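Local coordinates for protein folylpolyglutamate synthase (FolC) (Helicobacter pylori, PDB 6K8C) that probably adds glutamate to dihydropteroate and then to reduced folates at the cost of ATP, building dihydrofolate and folylpolyglutamates, at residues L77-P82 with E123-L128; H107-S112 with A129-K134. All blocks are in the same frame, centred on the assembly; numbering follows the deposited sequence.

Interaction 1: L77-P82 with E123-L128; sequences LHFTSP and EYATLL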
ATOM      1  N   LEU A  77       2.422  11.516   9.451  1.00 26.19           N
ATOM      2  CA  LEU A  77       1.235  10.794   9.020  1.00 24.16           C
ATOM      3  C   LEU A  77       1.540  10.062   7.722  1.00 23.03           C
ATOM      4  O   LEU A  77       2.033  10.669   6.766  1.00 26.20           O
ATOM      5  CB  LEU A  77       0.043  11.729   8.815  1.00 24.29           C
ATOM      6  CG  LEU A  77      -1.259  10.951   8.586  1.00 27.38           C
ATOM      7  CD1 LEU A  77      -2.402  11.661   9.282  1.00 26.79           C
ATOM      8  CD2 LEU A  77      -1.574  10.756   7.106  1.00 27.49           C
ATOM      9  N   HIS A  78       1.225   8.771   7.690  1.00 24.77           N
ATOM     10  CA  HIS A  78       1.390   7.944   6.504  1.00 26.76           C
ATOM     11  C   HIS A  78       0.011   7.620   5.946  1.00 22.26           C
ATOM     12  O   HIS A  78      -0.782   6.933   6.600  1.00 24.10           O
ATOM     13  CB  HIS A  78       2.158   6.663   6.825  1.00 22.65           C
ATOM     14  CG  HIS A  78       2.471   5.832   5.622  1.00 24.20           C
ATOM     15  ND1 HIS A  78       2.751   4.484   5.698  1.00 23.70           N
ATOM     16  CD2 HIS A  78       2.558   6.160   4.312  1.00 22.50           C
ATOM     17  CE1 HIS A  78       3.005   4.020   4.488  1.00 21.84           C
ATOM     18  NE2 HIS A  78       2.895   5.016   3.628  1.00 24.10           N
ATOM     19  N   PHE A  79      -0.262   8.112   4.745  1.00 23.25           N
ATOM     20  CA  PHE A  79      -1.551   7.960   4.082  1.00 22.83           C
ATOM     21  C   PHE A  79      -1.420   6.886   3.009  1.00 22.86           C
ATOM     22  O   PHE A  79      -0.629   7.042   2.079  1.00 24.41           O
ATOM     23  CB  PHE A  79      -1.965   9.296   3.465  1.00 24.69           C
ATOM     24  CG  PHE A  79      -3.211   9.237   2.628  1.00 25.25           C
ATOM     25  CD1 PHE A  79      -4.423   8.872   3.185  1.00 27.90           C
ATOM     26  CD2 PHE A  79      -3.169   9.590   1.286  1.00 30.10           C
ATOM     27  CE1 PHE A  79      -5.570   8.843   2.416  1.00 26.59           C
ATOM     28  CE2 PHE A  79      -4.313   9.563   0.510  1.00 31.45           C
ATOM     29  CZ  PHE A  79      -5.512   9.191   1.076  1.00 26.14           C
ATOM     30  N   THR A  80      -2.191   5.803   3.134  1.00 23.48           N
ATOM     31  CA  THR A  80      -2.103   4.678   2.207  1.00 26.90           C
ATOM     32  C   THR A  80      -3.485   4.334   1.668  1.00 33.52           C
ATOM     33  O   THR A  80      -4.504   4.832   2.143  1.00 26.42           O
ATOM     34  CB  THR A  80      -1.496   3.440   2.878  1.00 27.80           C
ATOM     35  OG1 THR A  80      -2.338   3.029   3.964  1.00 27.44           O
ATOM     36  CG2 THR A  80      -0.109   3.751   3.403  1.00 25.15           C
ATOM     37  N   SER A  81      -3.515   3.463   0.660  1.00 27.27           N
ATOM     38  CA  SER A  81      -4.781   2.992   0.115  1.00 27.87           C
ATOM     39  C   SER A  81      -4.536   1.674  -0.601  1.00 33.38           C
ATOM     40  O   SER A  81      -3.418   1.433  -1.068  1.00 30.52           O
ATOM     41  CB  SER A  81      -5.391   4.024  -0.845  1.00 31.56           C
ATOM     42  OG  SER A  81      -4.645   4.104  -2.043  1.00 39.81           O
ATOM     43  N   PRO A  82      -5.542   0.778  -0.665  1.00 33.85           N
ATOM     44  CA  PRO A  82      -6.822   0.940   0.024  1.00 37.07           C
ATOM     45  C   PRO A  82      -6.695   0.428   1.448  1.00 37.20           C
ATOM     46  O   PRO A  82      -5.650   0.616   2.055  1.00 40.13           O
ATOM     47  CB  PRO A  82      -7.775   0.079  -0.804  1.00 33.71           C
ATOM     48  CG  PRO A  82      -6.908  -1.054  -1.271  1.00 32.12           C
ATOM     49  CD  PRO A  82      -5.488  -0.495  -1.410  1.00 39.33           C
ATOM     50  N   GLU A 123     -10.742  11.377  -3.057  1.00 29.15           N
ATOM     51  CA  GLU A 123     -10.451  12.789  -2.827  1.00 28.87           C
ATOM     52  C   GLU A 123     -10.789  13.200  -1.399  1.00 28.16           C
ATOM     53  O   GLU A 123     -10.060  13.989  -0.784  1.00 25.96           O
ATOM     54  CB  GLU A 123     -11.204  13.656  -3.845  1.00 24.28           C
ATOM     55  CG  GLU A 123     -10.619  13.537  -5.260  1.00 27.48           C
ATOM     56  CD  GLU A 123     -11.524  14.104  -6.334  1.00 34.29           C
ATOM     57  OE1 GLU A 123     -12.658  14.525  -6.017  1.00 35.52           O
ATOM     58  OE2 GLU A 123     -11.093  14.131  -7.503  1.00 34.84           O
ATOM     59  N   TYR A 124     -11.885  12.668  -0.845  1.00 27.95           N
ATOM     60  CA  TYR A 124     -12.231  12.981   0.539  1.00 30.42           C
ATOM     61  C   TYR A 124     -11.235  12.364   1.516  1.00 32.88           C
ATOM     62  O   TYR A 124     -10.874  12.989   2.522  1.00 25.62           O
ATOM     63  CB  TYR A 124     -13.646  12.502   0.857  1.00 24.45           C
ATOM     64  CG  TYR A 124     -14.200  13.118   2.118  1.00 28.85           C
ATOM     65  CD1 TYR A 124     -14.367  14.495   2.224  1.00 32.38           C
ATOM     66  CD2 TYR A 124     -14.536  12.331   3.210  1.00 25.05           C
ATOM     67  CE1 TYR A 124     -14.866  15.067   3.377  1.00 33.10           C
ATOM     68  CE2 TYR A 124     -15.037  12.895   4.366  1.00 29.93           C
ATOM     69  CZ  TYR A 124     -15.197  14.262   4.443  1.00 33.97           C
ATOM     70  OH  TYR A 124     -15.690  14.822   5.592  1.00 30.39           O
ATOM     71  N   ALA A 125     -10.797  11.127   1.249  1.00 27.90           N
ATOM     72  CA  ALA A 125      -9.754  10.517   2.071  1.00 26.50           C
ATOM     73  C   ALA A 125      -8.497  11.377   2.083  1.00 23.91           C
ATOM     74  O   ALA A 125      -7.849  11.532   3.127  1.00 24.73           O
ATOM     75  CB  ALA A 125      -9.436   9.109   1.559  1.00 25.77           C
ATOM     76  N   THR A 126      -8.146  11.955   0.930  1.00 25.40           N
ATOM     77  CA  THR A 126      -6.977  12.827   0.848  1.00 24.95           C
ATOM     78  C   THR A 126      -7.130  14.047   1.751  1.00 29.76           C
ATOM     79  O   THR A 126      -6.201  14.411   2.479  1.00 25.62           O
ATOM     80  CB  THR A 126      -6.740  13.250  -0.607  1.00 28.41           C
ATOM     81  OG1 THR A 126      -6.523  12.085  -1.416  1.00 31.75           O
ATOM     82  CG2 THR A 126      -5.523  14.164  -0.723  1.00 26.80           C
ATOM     83  N   LEU A 127      -8.298  14.699   1.716  1.00 29.13           N
ATOM     84  CA  LEU A 127      -8.516  15.849   2.591  1.00 27.25           C
ATOM     85  C   LEU A 127      -8.475  15.441   4.055  1.00 25.00           C
ATOM     86  O   LEU A 127      -7.955  16.183   4.897  1.00 28.82           O
ATOM     87  CB  LEU A 127      -9.853  16.532   2.275  1.00 26.51           C
ATOM     88  CG  LEU A 127      -9.999  17.221   0.917  1.00 30.76           C
ATOM     89  CD1 LEU A 127     -11.332  17.974   0.870  1.00 34.07           C
ATOM     90  CD2 LEU A 127      -8.837  18.166   0.632  1.00 28.96           C
ATOM     91  N   LEU A 128      -9.033  14.272   4.383  1.00 22.89           N
ATOM     92  CA  LEU A 128      -8.962  13.787   5.755  1.00 24.78           C
ATOM     93  C   LEU A 128      -7.512  13.605   6.195  1.00 26.70           C
ATOM     94  O   LEU A 128      -7.153  13.935   7.333  1.00 28.07           O
ATOM     95  CB  LEU A 128      -9.736  12.474   5.890  1.00 24.98           C
ATOM     96  CG  LEU A 128     -11.265  12.552   5.896  1.00 25.10           C
ATOM     97  CD1 LEU A 128     -11.858  11.156   5.801  1.00 28.15           C
ATOM     98  CD2 LEU A 128     -11.764  13.278   7.137  1.00 27.57           C
TER

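Interaction 2: H107-S112 with A129-K134; sequences HQQLQS and AVMLAK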
ATOM      1  N   HIS A 107     -13.619  14.603  10.032  1.00 26.45           N
ATOM      2  CA  HIS A 107     -14.763  14.564   9.131  1.00 28.33           C
ATOM      3  C   HIS A 107     -15.802  15.614   9.517  1.00 31.27           C
ATOM      4  O   HIS A 107     -16.350  16.306   8.650  1.00 33.45           O
ATOM      5  CB  HIS A 107     -15.383  13.168   9.145  1.00 26.83           C
ATOM      6  CG  HIS A 107     -16.796  13.139   8.650  1.00 33.16           C
ATOM      7  ND1 HIS A 107     -17.122  13.328   7.325  1.00 32.28           N
ATOM      8  CD2 HIS A 107     -17.968  12.977   9.308  1.00 35.64           C
ATOM      9  CE1 HIS A 107     -18.435  13.269   7.184  1.00 39.20           C
ATOM     10  NE2 HIS A 107     -18.972  13.060   8.372  1.00 31.40           N
ATOM     11  N   GLN A 108     -16.075  15.756  10.815  1.00 32.45           N
ATOM     12  CA  GLN A 108     -17.087  16.714  11.255  1.00 39.31           C
ATOM     13  C   GLN A 108     -16.721  18.137  10.850  1.00 39.08           C
ATOM     14  O   GLN A 108     -17.600  18.936  10.511  1.00 40.32           O
ATOM     15  CB  GLN A 108     -17.284  16.616  12.766  1.00 35.98           C
ATOM     16  CG  GLN A 108     -18.231  15.503  13.199  1.00 43.72           C
ATOM     17  CD  GLN A 108     -19.518  15.473  12.383  1.00 50.14           C
ATOM     18  OE1 GLN A 108     -20.138  16.508  12.137  1.00 47.19           O
ATOM     19  NE2 GLN A 108     -19.925  14.280  11.965  1.00 40.66           N
ATOM     20  N   GLN A 109     -15.427  18.470  10.861  1.00 36.53           N
ATOM     21  CA  GLN A 109     -15.006  19.798  10.426  1.00 35.76           C
ATOM     22  C   GLN A 109     -15.138  19.962   8.915  1.00 42.62           C
ATOM     23  O   GLN A 109     -15.473  21.050   8.432  1.00 37.10           O
ATOM     24  CB  GLN A 109     -13.564  20.067  10.860  1.00 44.51           C
ATOM     25  CG  GLN A 109     -13.319  19.962  12.356  1.00 47.48           C
ATOM     26  CD  GLN A 109     -11.879  20.267  12.723  1.00 50.25           C
ATOM     27  OE1 GLN A 109     -11.193  19.445  13.331  1.00 54.21           O
ATOM     28  NE2 GLN A 109     -11.410  21.454  12.349  1.00 46.03           N
ATOM     29  N   LEU A 110     -14.871  18.898   8.151  1.00 33.76           N
ATOM     30  CA  LEU A 110     -14.861  19.011   6.695  1.00 33.92           C
ATOM     31  C   LEU A 110     -16.263  19.030   6.095  1.00 32.37           C
ATOM     32  O   LEU A 110     -16.510  19.748   5.118  1.00 34.40           O
ATOM     33  CB  LEU A 110     -14.076  17.853   6.078  1.00 30.21           C
ATOM     34  CG  LEU A 110     -12.555  17.859   6.176  1.00 32.78           C
ATOM     35  CD1 LEU A 110     -12.003  16.603   5.519  1.00 30.53           C
ATOM     36  CD2 LEU A 110     -12.002  19.105   5.513  1.00 33.19           C
ATOM     37  N   GLN A 111     -17.175  18.222   6.638  1.00 33.42           N
ATOM     38  CA  GLN A 111     -18.405  17.889   5.926  1.00 47.00           C
ATOM     39  C   GLN A 111     -19.301  19.096   5.666  1.00 51.19           C
ATOM     40  O   GLN A 111     -20.141  19.040   4.762  1.00 46.01           O
ATOM     41  CB  GLN A 111     -19.182  16.821   6.699  1.00 36.44           C
ATOM     42  CG  GLN A 111     -19.419  17.154   8.164  1.00 42.05           C
ATOM     43  CD  GLN A 111     -20.588  18.100   8.366  1.00 59.17           C
ATOM     44  OE1 GLN A 111     -21.556  18.076   7.605  1.00 47.91           O
ATOM     45  NE2 GLN A 111     -20.501  18.944   9.387  1.00 49.32           N
ATOM     46  N   SER A 112     -19.143  20.183   6.420  1.00 40.10           N
ATOM     47  CA  SER A 112     -20.020  21.337   6.265  1.00 51.97           C
ATOM     48  C   SER A 112     -19.656  22.217   5.077  1.00 47.81           C
ATOM     49  O   SER A 112     -20.326  23.229   4.853  1.00 46.70           O
ATOM     50  CB  SER A 112     -20.016  22.181   7.543  1.00 49.30           C
ATOM     51  OG  SER A 112     -18.716  22.260   8.103  1.00 48.99           O
ATOM     52  N   ALA A 129      -6.663  13.088   5.304  1.00 25.65           N
ATOM     53  CA  ALA A 129      -5.250  12.933   5.638  1.00 24.49           C
ATOM     54  C   ALA A 129      -4.601  14.281   5.930  1.00 27.06           C
ATOM     55  O   ALA A 129      -3.852  14.421   6.903  1.00 26.08           O
ATOM     56  CB  ALA A 129      -4.514  12.213   4.502  1.00 24.21           C
ATOM     57  N   VAL A 130      -4.877  15.287   5.096  1.00 24.09           N
ATOM     58  CA  VAL A 130      -4.294  16.609   5.315  1.00 23.89           C
ATOM     59  C   VAL A 130      -4.797  17.204   6.622  1.00 32.06           C
ATOM     60  O   VAL A 130      -4.032  17.829   7.368  1.00 31.00           O
ATOM     61  CB  VAL A 130      -4.594  17.536   4.124  1.00 30.70           C
ATOM     62  CG1 VAL A 130      -3.978  18.925   4.358  1.00 34.58           C
ATOM     63  CG2 VAL A 130      -4.089  16.923   2.834  1.00 32.95           C
ATOM     64  N   MET A 131      -6.088  17.025   6.923  1.00 27.74           N
ATOM     65  CA  MET A 131      -6.630  17.520   8.188  1.00 28.68           C
ATOM     66  C   MET A 131      -5.945  16.847   9.370  1.00 41.56           C
ATOM     67  O   MET A 131      -5.559  17.506  10.346  1.00 32.64           O
ATOM     68  CB  MET A 131      -8.143  17.286   8.244  1.00 33.16           C
ATOM     69  CG  MET A 131      -8.969  18.315   7.493  1.00 42.98           C
ATOM     70  SD  MET A 131      -8.921  19.958   8.247  1.00 38.90           S
ATOM     71  CE  MET A 131      -9.698  19.625   9.824  1.00 38.62           C
ATOM     72  N   LEU A 132      -5.778  15.526   9.294  1.00 29.30           N
ATOM     73  CA  LEU A 132      -5.152  14.786  10.380  1.00 33.64           C
ATOM     74  C   LEU A 132      -3.681  15.132  10.551  1.00 30.96           C
ATOM     75  O   LEU A 132      -3.150  14.964  11.653  1.00 29.43           O
ATOM     76  CB  LEU A 132      -5.301  13.287  10.140  1.00 31.62           C
ATOM     77  CG  LEU A 132      -6.720  12.740  10.244  1.00 34.89           C
ATOM     78  CD1 LEU A 132      -6.763  11.300   9.764  1.00 28.84           C
ATOM     79  CD2 LEU A 132      -7.223  12.851  11.670  1.00 33.08           C
ATOM     80  N   ALA A 133      -3.017  15.609   9.497  1.00 29.49           N
ATOM     81  CA  ALA A 133      -1.588  15.902   9.528  1.00 36.19           C
ATOM     82  C   ALA A 133      -1.292  17.379   9.766  1.00 33.67           C
ATOM     83  O   ALA A 133      -0.151  17.809   9.562  1.00 32.23           O
ATOM     84  CB  ALA A 133      -0.928  15.443   8.226  1.00 28.17           C
ATOM     85  N   LYS A 134      -2.291  18.152  10.205  1.00 31.69           N
ATOM     86  CA  LYS A 134      -2.144  19.596  10.374  1.00 31.01           C
ATOM     87  C   LYS A 134      -0.895  19.967  11.170  1.00 26.47           C
ATOM     88  O   LYS A 134      -0.194  20.927  10.825  1.00 34.07           O
ATOM     89  CB  LYS A 134      -3.393  20.154  11.065  1.00 36.41           C
ATOM     90  CG  LYS A 134      -3.354  21.649  11.356  1.00 35.58           C
ATOM     91  CD  LYS A 134      -4.439  22.019  12.363  1.00 40.76           C
ATOM     92  CE  LYS A 134      -5.022  23.393  12.085  1.00 56.38           C
ATOM     93  NZ  LYS A 134      -3.961  24.427  11.946  1.00 55.09           N
TER

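Interaction 1: L77-P82 with E123-L128
Thr126 OG1 has two polar partners, hydrogen-bonding to Phe122 O one turn earlier in its own helix and to Ser151 OG, while Phe79 CE2 rests against it at 3.9 Å. A chi1 of -60° keeps OG1 beside the backbone N, where it can turn back to Phe122 O while its flank meets the ring. Phe79 does nearly all the work from the strand side: with CG anti to its backbone N (chi1 174°), the ring reaches straight across and sets its far end on the turn formed by Ala125 and Thr126. There CZ lies 4.0 Å from Ala125 CB, an apolar touch, and 3.8 Å from Thr126 N, while CE1 comes within 3.6 Å of Ala125 O. The ring meets these backbone atoms obliquely. This is sheet-to-helix packing in the Mur ligase middle domain, of the P-loop NTPase class: strand 76-79 lies between strands 91-93 and 138-142, and helix 121-132 covers it before the chain runs into strand 138-142. No hydrogen bond joins the segments, and the small Ala125 lets the aromatic ring come right up to the helix backbone. Phe31 of helix 28-41 also touches Thr126.

Interaction 2: H107-S112 with A129-K134
Between residues 107-112 of helix 100-110 and its C-terminal end and residues 129-134 at the end of helix 121-132, the nearest CA atoms are those of Leu110 and Met131, 8.5 Å apart, so side chains alone bridge the gap. Met131 fills it from its side. Its chain is bent twice, at chi2 (-68°) and chi3 (-64°), and this folds the terminal methyl back so that CG and CE meet different neighbours. Met131 CG packs against the branched end of Leu110, 3.7 Å from Leu110 CD2 and 3.8 Å from Leu110 CG, and the two side chains run alongside each other, pointing opposite ways. Met131 CE instead lies by the extended chain of Gln109, 4.0 Å from Gln109 CB and 3.7 Å from Gln109 CD; the amide end of Gln109 therefore meets a methyl group at the more open margin of the contact. Ala106 and Phe42 add to the surroundings of Met131, and Leu127 to those of Leu110. The arrangement is largely hydrophobic helix-on-helix packing, with helix 100-110 packed on a helix that itself covers the sheet of the Mur ligase middle domain.

How the interactions relate
Interactions 1 and 2 share helix 121-132, using consecutive parts of it, and their centres lie about 11 Å apart. The helix is sandwiched: strand 76-79 meets it in interaction 1, helix 100-110 in interaction 2. Several residues tie the two together. Phe79 CD1 also reaches Ala129 CB at 3.6 Å, and Leu77 CD1 packs on Leu132 CB at 3.4 Å, so the strand follows the helix into the 129-134 segment. On the other side, Tyr124 OH lies 2.7 Å from His107 ND1, a probable hydrogen bond, and 3.5 Å from Leu110 CB. Strand, helix and second helix thus stack as three successive layers of one domain.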